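Local coordinates for protein citrate synthase (Metallosphaera sedula, PDB 6ABX) that probably condenses oxaloacetate with acetyl-CoA and water to give citrate and CoA, the entry step of the tricarboxylic acid cycle, at residues D260-I265 and P304-Y309. Numbering follows the deposited sequence.
Sequences DPRAKI and PNVDFY. With FLC (citrate anion), chain C.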
loop_
_atom_site.group_PDB
_atom_site.type_symbol
_atom_site.label_atom_id
_atom_site.label_comp_id
_atom_site.label_asym_id
_atom_site.label_seq_id
_atom_site.Cartn_x
_atom_site.Cartn_y
_atom_site.Cartn_z
ATOM N N ASP A 260 -27.256 4.124 7.205
ATOM C CA ASP A 260 -26.160 3.218 7.527
ATOM C C ASP A 260 -26.390 2.686 8.938
ATOM O O ASP A 260 -26.567 3.433 9.880
ATOM C CB ASP A 260 -24.856 3.984 7.378
ATOM C CG ASP A 260 -23.547 3.281 7.673
ATOM O OD1 ASP A 260 -23.533 2.247 8.377
ATOM O OD2 ASP A 260 -22.547 3.764 7.130
ATOM N N PRO A 261 -26.355 1.362 9.189
ATOM C CA PRO A 261 -26.604 0.867 10.544
ATOM C C PRO A 261 -25.590 1.394 11.569
ATOM O O PRO A 261 -25.937 1.582 12.745
ATOM C CB PRO A 261 -26.420 -0.652 10.418
ATOM C CG PRO A 261 -25.674 -0.848 9.116
ATOM C CD PRO A 261 -26.099 0.299 8.216
ATOM N N ARG A 262 -24.363 1.657 11.096
ATOM C CA ARG A 262 -23.315 2.176 11.983
ATOM C C ARG A 262 -23.680 3.597 12.413
ATOM O O ARG A 262 -23.446 3.999 13.570
ATOM C CB ARG A 262 -21.958 2.122 11.288
ATOM C CG ARG A 262 -21.514 0.731 10.848
ATOM C CD ARG A 262 -20.312 0.751 9.939
ATOM N NE ARG A 262 -20.644 1.374 8.662
ATOM C CZ ARG A 262 -19.766 1.611 7.698
ATOM N NH1 ARG A 262 -20.130 2.344 6.651
ATOM N NH2 ARG A 262 -18.511 1.210 7.830
ATOM N N ALA A 263 -24.302 4.376 11.516
ATOM C CA ALA A 263 -24.774 5.718 11.869
ATOM C C ALA A 263 -25.910 5.672 12.902
ATOM O O ALA A 263 -25.983 6.502 13.809
ATOM C CB ALA A 263 -25.235 6.491 10.630
ATOM N N LYS A 264 -26.838 4.743 12.710
ATOM C CA LYS A 264 -27.965 4.577 13.638
ATOM C C LYS A 264 -27.429 4.281 15.033
ATOM O O LYS A 264 -27.904 4.825 16.046
ATOM C CB LYS A 264 -28.832 3.435 13.149
ATOM C CG LYS A 264 -30.074 3.167 13.976
ATOM C CD LYS A 264 -31.115 2.398 13.151
ATOM C CE LYS A 264 -32.047 3.326 12.388
ATOM N NZ LYS A 264 -33.468 2.923 12.547
ATOM N N ILE A 265 -26.426 3.397 15.096
ATOM C CA ILE A 265 -25.910 2.973 16.387
ATOM C C ILE A 265 -25.160 4.129 17.042
ATOM O O ILE A 265 -25.337 4.431 18.236
ATOM C CB ILE A 265 -25.038 1.707 16.261
ATOM C CG1 ILE A 265 -25.878 0.518 15.794
ATOM C CG2 ILE A 265 -24.320 1.438 17.547
ATOM C CD1 ILE A 265 -25.080 -0.652 15.332
ATOM N N PRO A 304 -27.798 9.243 5.796
ATOM C CA PRO A 304 -26.600 9.467 6.594
ATOM C C PRO A 304 -25.732 8.211 6.563
ATOM O O PRO A 304 -26.241 7.096 6.710
ATOM C CB PRO A 304 -27.082 9.789 7.990
ATOM C CG PRO A 304 -28.540 10.139 7.797
ATOM C CD PRO A 304 -29.001 9.362 6.609
ATOM N N ASN A 305 -24.439 8.455 6.384
ATOM C CA ASN A 305 -23.358 7.468 6.415
ATOM C C ASN A 305 -22.761 7.453 7.834
ATOM O O ASN A 305 -22.989 8.338 8.638
ATOM C CB ASN A 305 -22.274 7.881 5.414
ATOM C CG ASN A 305 -21.273 6.778 5.144
ATOM O OD1 ASN A 305 -21.668 5.654 4.814
ATOM N ND2 ASN A 305 -19.991 7.067 5.315
ATOM N N VAL A 306 -21.917 6.461 8.106
ATOM C CA VAL A 306 -21.243 6.390 9.419
ATOM C C VAL A 306 -20.509 7.704 9.744
ATOM O O VAL A 306 -20.490 8.128 10.904
ATOM C CB VAL A 306 -20.297 5.168 9.418
ATOM C CG1 VAL A 306 -19.254 5.216 8.308
ATOM C CG2 VAL A 306 -19.691 4.932 10.781
ATOM N N ASP A 307 -19.887 8.332 8.742
ATOM C CA ASP A 307 -19.124 9.527 9.026
ATOM C C ASP A 307 -19.985 10.784 9.209
ATOM O O ASP A 307 -19.404 11.844 9.446
ATOM C CB ASP A 307 -18.042 9.856 8.000
ATOM C CG ASP A 307 -18.464 9.868 6.546
ATOM O OD1 ASP A 307 -19.665 9.910 6.283
ATOM O OD2 ASP A 307 -17.534 9.798 5.675
ATOM N N PHE A 308 -21.326 10.687 9.209
ATOM C CA PHE A 308 -22.113 11.805 9.652
ATOM C C PHE A 308 -21.887 12.084 11.138
ATOM O O PHE A 308 -21.815 13.255 11.565
ATOM C CB PHE A 308 -23.580 11.530 9.351
ATOM C CG PHE A 308 -24.464 12.728 9.563
ATOM C CD1 PHE A 308 -24.505 13.728 8.609
ATOM C CD2 PHE A 308 -25.186 12.884 10.731
ATOM C CE1 PHE A 308 -25.351 14.819 8.773
ATOM C CE2 PHE A 308 -25.999 13.998 10.916
ATOM C CZ PHE A 308 -26.040 14.982 9.944
ATOM N N TYR A 309 -21.840 11.008 11.945
ATOM C CA TYR A 309 -21.771 11.117 13.418
ATOM C C TYR A 309 -20.362 10.771 13.946
ATOM O O TYR A 309 -20.046 11.194 15.036
ATOM C CB TYR A 309 -22.796 10.183 14.077
ATOM C CG TYR A 309 -24.198 10.743 14.036
ATOM C CD1 TYR A 309 -24.502 11.914 14.709
ATOM C CD2 TYR A 309 -25.191 10.141 13.297
ATOM C CE1 TYR A 309 -25.780 12.464 14.673
ATOM C CE2 TYR A 309 -26.455 10.727 13.189
ATOM C CZ TYR A 309 -26.747 11.877 13.889
ATOM O OH TYR A 309 -28.005 12.433 13.775
HETATM C CAC FLC C . -16.702 1.335 1.898
HETATM C CA FLC C . -16.468 2.703 2.459
HETATM C CB FLC C . -17.022 3.271 3.739
HETATM C CBC FLC C . -17.891 4.524 3.840
HETATM C CG FLC C . -16.396 3.179 4.962
HETATM C CGC FLC C . -15.723 1.883 5.102
HETATM O OA1 FLC C . -16.418 1.381 0.646
HETATM O OA2 FLC C . -16.988 0.270 2.598
HETATM O OB1 FLC C . -17.831 5.398 2.939
HETATM O OB2 FLC C . -18.584 4.775 4.868
HETATM O OG1 FLC C . -14.731 1.460 4.510
HETATM O OG2 FLC C . -16.236 1.353 6.003
HETATM O OHB FLC C . -18.093 2.300 4.045
#
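P304 O accepts a nearly straight hydrogen bond from D260 N, 3.2 Å long. This joins the loop ahead of helix 310-316 to the start of helix 261-270. N305 O lies 3.5 Å from A263 CB. The CB of N305 points away from 260-265, but with CG anti to the backbone N (chi1 -167°) the amide end comes back beside the D260 carboxylate. N305 ND2 donates to citrate OB2 at 2.7 Å and to D307 OD1, which lies in the amide plane. N305 OD1 sits near D260 OD2, but both are acceptors. V306 N donates to D260 OD2 at 2.9 Å, from well above the carboxylate plane. V306 CG1 covers one face of the R262 guanidinium, offset toward its rim and 3.4 Å from NH1. V306 CG2 packs on R262 CB. The bond to V306 N is one of four on the D260 carboxylate. R262 grips it side-on in a salt bridge, NE to OD1 and NH1 to OD2, and R262 N adds an N-cap bond to OD1. The R262 chain bends at chi3 (-67°), and NH2 reaches citrate OG2 at 2.9 Å; NH1 makes two weak bonds there. D307, a predicted active-site residue, turns away from the helix, and its OD2 bonds N218. Y309 CD2 lies 3.8 Å from A263 O, and its hydroxyl bonds N287. An alanine in place of D260 would probably leave the R262 guanidinium without its carboxylate mate, less firmly held against the ligand, and V306 N without its acceptor. R262 binds oxaloacetate in this enzyme, and H179 and R332, with R351 of the second subunit, also bond the citrate. D260 is thus a second-shell residue: its buried negative charge likely balances R262 and sets the guanidinium for the citrate carboxylate.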